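Local coordinates for protein putative xanthine dehydrogenase YAGS fad-binding subunit (Escherichia coli, PDB 5G5G) that probably oxidises aldehydes in the periplasm, as the molybdenum-cofactor-binding subunit of a three-chain, flavin- and iron-sulfur-containing aldehyde oxidase, at residues 58-63 / 139-144; 643-646 / 651-654. All blocks are in the same frame, centred on the assembly; numbering follows the deposited sequence.

Contact 1: residues 58-63 / 139-144; sequences IAKGRL and GAYSLA
The ring of Tyr-141 is the flat group through which 139-144 meets 58-63, and it comes phenol end first. Over one face lies the backbone of its own segment, two residues back, with Gly-139 C 3.6 Å above the ring plane and displaced toward the rim. Ala-59 CB approaches obliquely and packs 3.9 Å from Tyr-141 CZ. The hydroxyl abuts two aliphatic carbons of 59-60, the methyl of Ala-59 (Tyr-141 OH to Ala-59 CB 3.4 Å) and the CB methylene of Lys-60 (Tyr-141 OH to Lys-60 CB 3.5 Å). With CG anti to the carbonyl carbon and beside the backbone N (chi1 -52°), the ring reaches back past Gly-139 toward Ala-59 and Lys-60. Space there is tight, since a CB built on Gly-139 would fall 2.2 Å from Tyr-141 OH. Residues 58-60 lead into strand 61-67, the middle strand of a three-stranded antiparallel sheet in the a/b hammerhead region, whose neighbour 131-136 runs on toward 139-144. Cutting the side chain back to an alanine here would probably open a gap beside Ala-59 and leave Lys-60 CB without its cover. The extended Lys-60 chain, with CG anti to N (chi1 -172°), passes Gly-139, where Lys-60 CD lies 3.9 Å from Gly-139 CA. Its NZ makes a long, weak ion pair with Asp-342 OD1, while the other carboxylate oxygen of that residue accepts the N-H of Ala-140.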
# COMPACT_ATOMS: atom_id res chain seq x y z
N ILE C 58 15.13 12.21 -15.86
CA ILE C 58 14.19 12.86 -16.72
C ILE C 58 13.14 11.90 -17.22
O ILE C 58 13.35 10.66 -17.30
CB ILE C 58 14.83 13.55 -17.93
CG1 ILE C 58 15.39 12.55 -18.93
CG2 ILE C 58 15.92 14.51 -17.50
CD1 ILE C 58 15.87 13.17 -20.19
N ALA C 59 12.00 12.47 -17.63
CA ALA C 59 10.92 11.66 -18.19
C ALA C 59 11.28 11.10 -19.54
O ALA C 59 10.94 9.95 -19.85
CB ALA C 59 9.65 12.48 -18.34
N LYS C 60 11.95 11.90 -20.38
CA LYS C 60 12.01 11.56 -21.80
C LYS C 60 13.07 12.37 -22.54
O LYS C 60 13.17 13.61 -22.36
CB LYS C 60 10.66 11.84 -22.50
CG LYS C 60 10.60 11.33 -23.95
CD LYS C 60 9.43 11.82 -24.80
CE LYS C 60 9.40 10.96 -26.05
NZ LYS C 60 8.21 11.16 -26.91
N GLY C 61 13.82 11.66 -23.37
CA GLY C 61 14.95 12.21 -24.08
C GLY C 61 16.05 11.19 -24.32
O GLY C 61 15.80 10.00 -24.47
N ARG C 62 17.28 11.70 -24.36
CA ARG C 62 18.47 10.92 -24.67
C ARG C 62 19.44 11.04 -23.49
O ARG C 62 19.57 12.10 -22.87
CB ARG C 62 19.16 11.46 -25.93
CG ARG C 62 20.11 10.44 -26.57
CD ARG C 62 20.58 10.81 -27.96
NE ARG C 62 21.51 9.80 -28.49
CZ ARG C 62 21.16 8.63 -29.03
NH1 ARG C 62 19.88 8.28 -29.17
NH2 ARG C 62 22.10 7.79 -29.46
N LEU C 63 20.09 9.93 -23.21
CA LEU C 63 21.17 9.86 -22.25
C LEU C 63 22.43 10.21 -23.05
O LEU C 63 22.91 9.39 -23.82
CB LEU C 63 21.20 8.43 -21.69
CG LEU C 63 22.08 8.12 -20.50
CD1 LEU C 63 21.75 9.04 -19.33
CD2 LEU C 63 21.94 6.65 -20.15
N GLY C 139 7.50 15.62 -24.54
CA GLY C 139 6.64 14.48 -24.28
C GLY C 139 5.19 14.88 -24.08
O GLY C 139 4.86 16.05 -23.98
N ALA C 140 4.33 13.88 -24.02
CA ALA C 140 2.89 14.03 -23.79
C ALA C 140 2.56 13.35 -22.52
O ALA C 140 2.78 12.13 -22.38
CB ALA C 140 2.08 13.41 -24.92
N TYR C 141 2.07 14.15 -21.56
CA TYR C 141 1.84 13.69 -20.23
C TYR C 141 0.46 13.84 -19.72
O TYR C 141 0.20 13.38 -18.64
CB TYR C 141 2.82 14.36 -19.27
CG TYR C 141 4.23 14.21 -19.73
CD1 TYR C 141 4.84 12.95 -19.73
CD2 TYR C 141 4.97 15.30 -20.17
CE1 TYR C 141 6.15 12.80 -20.16
CE2 TYR C 141 6.27 15.18 -20.60
CZ TYR C 141 6.85 13.93 -20.59
OH TYR C 141 8.15 13.84 -21.04
N SER C 142 -0.45 14.46 -20.48
CA SER C 142 -1.78 14.69 -20.05
C SER C 142 -2.80 13.91 -20.87
O SER C 142 -3.05 14.23 -22.01
CB SER C 142 -2.13 16.19 -20.18
OG SER C 142 -3.52 16.36 -19.98
N LEU C 143 -3.44 12.93 -20.26
CA LEU C 143 -4.46 12.15 -20.93
C LEU C 143 -5.56 13.09 -21.43
O LEU C 143 -6.05 12.94 -22.56
CB LEU C 143 -5.10 11.11 -20.03
CG LEU C 143 -6.28 10.29 -20.56
CD1 LEU C 143 -5.83 9.51 -21.80
CD2 LEU C 143 -6.86 9.36 -19.50
N ALA C 144 -5.96 14.01 -20.57
CA ALA C 144 -7.02 14.96 -20.97
C ALA C 144 -6.68 15.76 -22.21
O ALA C 144 -7.51 15.92 -23.11
CB ALA C 144 -7.35 15.89 -19.81

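Contact 2: residues 643-646 / 651-654; sequences AVDD and FVNH
A small, weakly bonded antiparallel hairpin, strands 644-645 and 650-651, brings 643-646 and 651-654 together within the molybdopterin cofactor-binding region. Val-644 and Phe-651 form a non-hydrogen-bonded pair, their CA atoms 4.8 Å apart, and both side chains leave the same face. There the two cross obliquely: Val-644 CG2 meets the ring at its edge, in the plane, 3.8 Å from Phe-651 CE1. His-281 also stacks edge-to-face with this ring. The next backbone link is nearly straight, Val-652 N donating to Ala-643 O at 2.8 Å with an N-H...O angle of 174°. A weaker CA-H...O contact reaches the same oxygen, as Phe-651 CA lies 3.4 Å from Ala-643 O. One residue farther along, a side chain takes over from the backbone: Ala-643 N donates to Asn-653 OD1 at 2.9 Å, arriving tilted 35° from the carbonyl plane. Asn-653 is the centre of an inverse gamma turn, and its chi1 of 58° sets CG between N and the carbonyl carbon, which swings the amide back to Ala-643. Val-652 CG2 packs 3.5 Å from Asp-645 CB, whereas the carboxylate turns elsewhere, to an aromatic side chain on the chain of another protein, to Arg-647 and to the N-H of Leu-648. Asn-653 ND2 donates to the carbonyls of Glu-641 and Gly-658. With its oxygen accepting and its nitrogen donating twice, the buried amide is satisfied at both ends, and a flipped amide would probably set donor against donor at Ala-643 N and oxygen against oxygen at Glu-641 and Gly-658.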
# COMPACT_ATOMS: atom_id res chain seq x y z
N ALA C 643 -0.36 11.60 -8.55
CA ALA C 643 -0.40 12.96 -9.05
C ALA C 643 0.57 13.13 -10.21
O ALA C 643 1.78 13.07 -10.01
CB ALA C 643 -0.06 13.91 -7.95
N VAL C 644 0.03 13.43 -11.39
CA VAL C 644 0.85 13.67 -12.55
C VAL C 644 1.31 15.12 -12.62
O VAL C 644 0.48 16.06 -12.55
CB VAL C 644 0.09 13.36 -13.85
CG1 VAL C 644 0.89 13.77 -15.08
CG2 VAL C 644 -0.26 11.88 -13.89
N ASP C 645 2.63 15.33 -12.74
CA ASP C 645 3.14 16.67 -13.08
C ASP C 645 3.22 16.66 -14.62
O ASP C 645 4.05 15.97 -15.16
CB ASP C 645 4.51 16.94 -12.45
CG ASP C 645 4.93 18.41 -12.61
OD1 ASP C 645 4.88 18.89 -13.79
OD2 ASP C 645 5.21 19.07 -11.56
N ASP C 646 2.30 17.34 -15.33
CA ASP C 646 2.29 17.19 -16.78
C ASP C 646 3.34 18.07 -17.53
O ASP C 646 3.40 18.03 -18.77
CB ASP C 646 0.90 17.37 -17.34
CG ASP C 646 0.35 18.77 -17.19
OD1 ASP C 646 1.12 19.71 -16.85
OD2 ASP C 646 -0.90 18.87 -17.41
N PHE C 651 5.08 10.84 -11.92
CA PHE C 651 4.21 10.77 -10.79
C PHE C 651 4.91 11.36 -9.58
O PHE C 651 5.92 10.83 -9.12
CB PHE C 651 3.76 9.30 -10.50
CG PHE C 651 3.14 8.61 -11.69
CD1 PHE C 651 2.07 9.18 -12.38
CD2 PHE C 651 3.59 7.38 -12.10
CE1 PHE C 651 1.49 8.50 -13.45
CE2 PHE C 651 3.05 6.71 -13.19
CZ PHE C 651 1.98 7.28 -13.87
N VAL C 652 4.33 12.42 -9.03
CA VAL C 652 5.01 13.28 -8.01
C VAL C 652 5.08 12.65 -6.62
O VAL C 652 6.12 12.68 -5.98
CB VAL C 652 4.33 14.66 -7.94
CG1 VAL C 652 4.91 15.55 -6.85
CG2 VAL C 652 4.44 15.43 -9.25
N ASN C 653 3.96 12.08 -6.18
CA ASN C 653 3.83 11.56 -4.86
C ASN C 653 4.23 10.11 -4.86
O ASN C 653 3.42 9.21 -4.59
CB ASN C 653 2.37 11.79 -4.34
CG ASN C 653 1.34 11.15 -5.22
OD1 ASN C 653 1.51 11.01 -6.44
ND2 ASN C 653 0.30 10.69 -4.60
N HIS C 654 5.53 9.87 -5.06
CA HIS C 654 5.99 8.54 -5.40
C HIS C 654 6.64 7.75 -4.27
O HIS C 654 7.73 7.26 -4.40
CB HIS C 654 6.86 8.54 -6.67
CG HIS C 654 8.08 9.42 -6.61
ND1 HIS C 654 9.25 9.06 -5.97
CD2 HIS C 654 8.34 10.62 -7.19
CE1 HIS C 654 10.16 10.00 -6.13
NE2 HIS C 654 9.64 10.96 -6.88

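In the fold
Contact 1 closes before contact 2 opens, so the two come in series along the chain, yet their centres are only 12 Å apart and lie on the same side of the chain's centre. They share no sheet: 58-63 feeds the three-stranded sheet of the hammerhead region, whereas 643-646 and 651-654 form a separate hairpin in the later cofactor-binding region. Tyr-141 joins them by packing, with Tyr-141 CD2 3.4 Å from Asp-646 O and Tyr-141 O 3.6 Å from Val-644 CG1. Regions some 500 residues apart in sequence thus meet here. Contact 2 also reaches another protein chain, while contact 1 touches none.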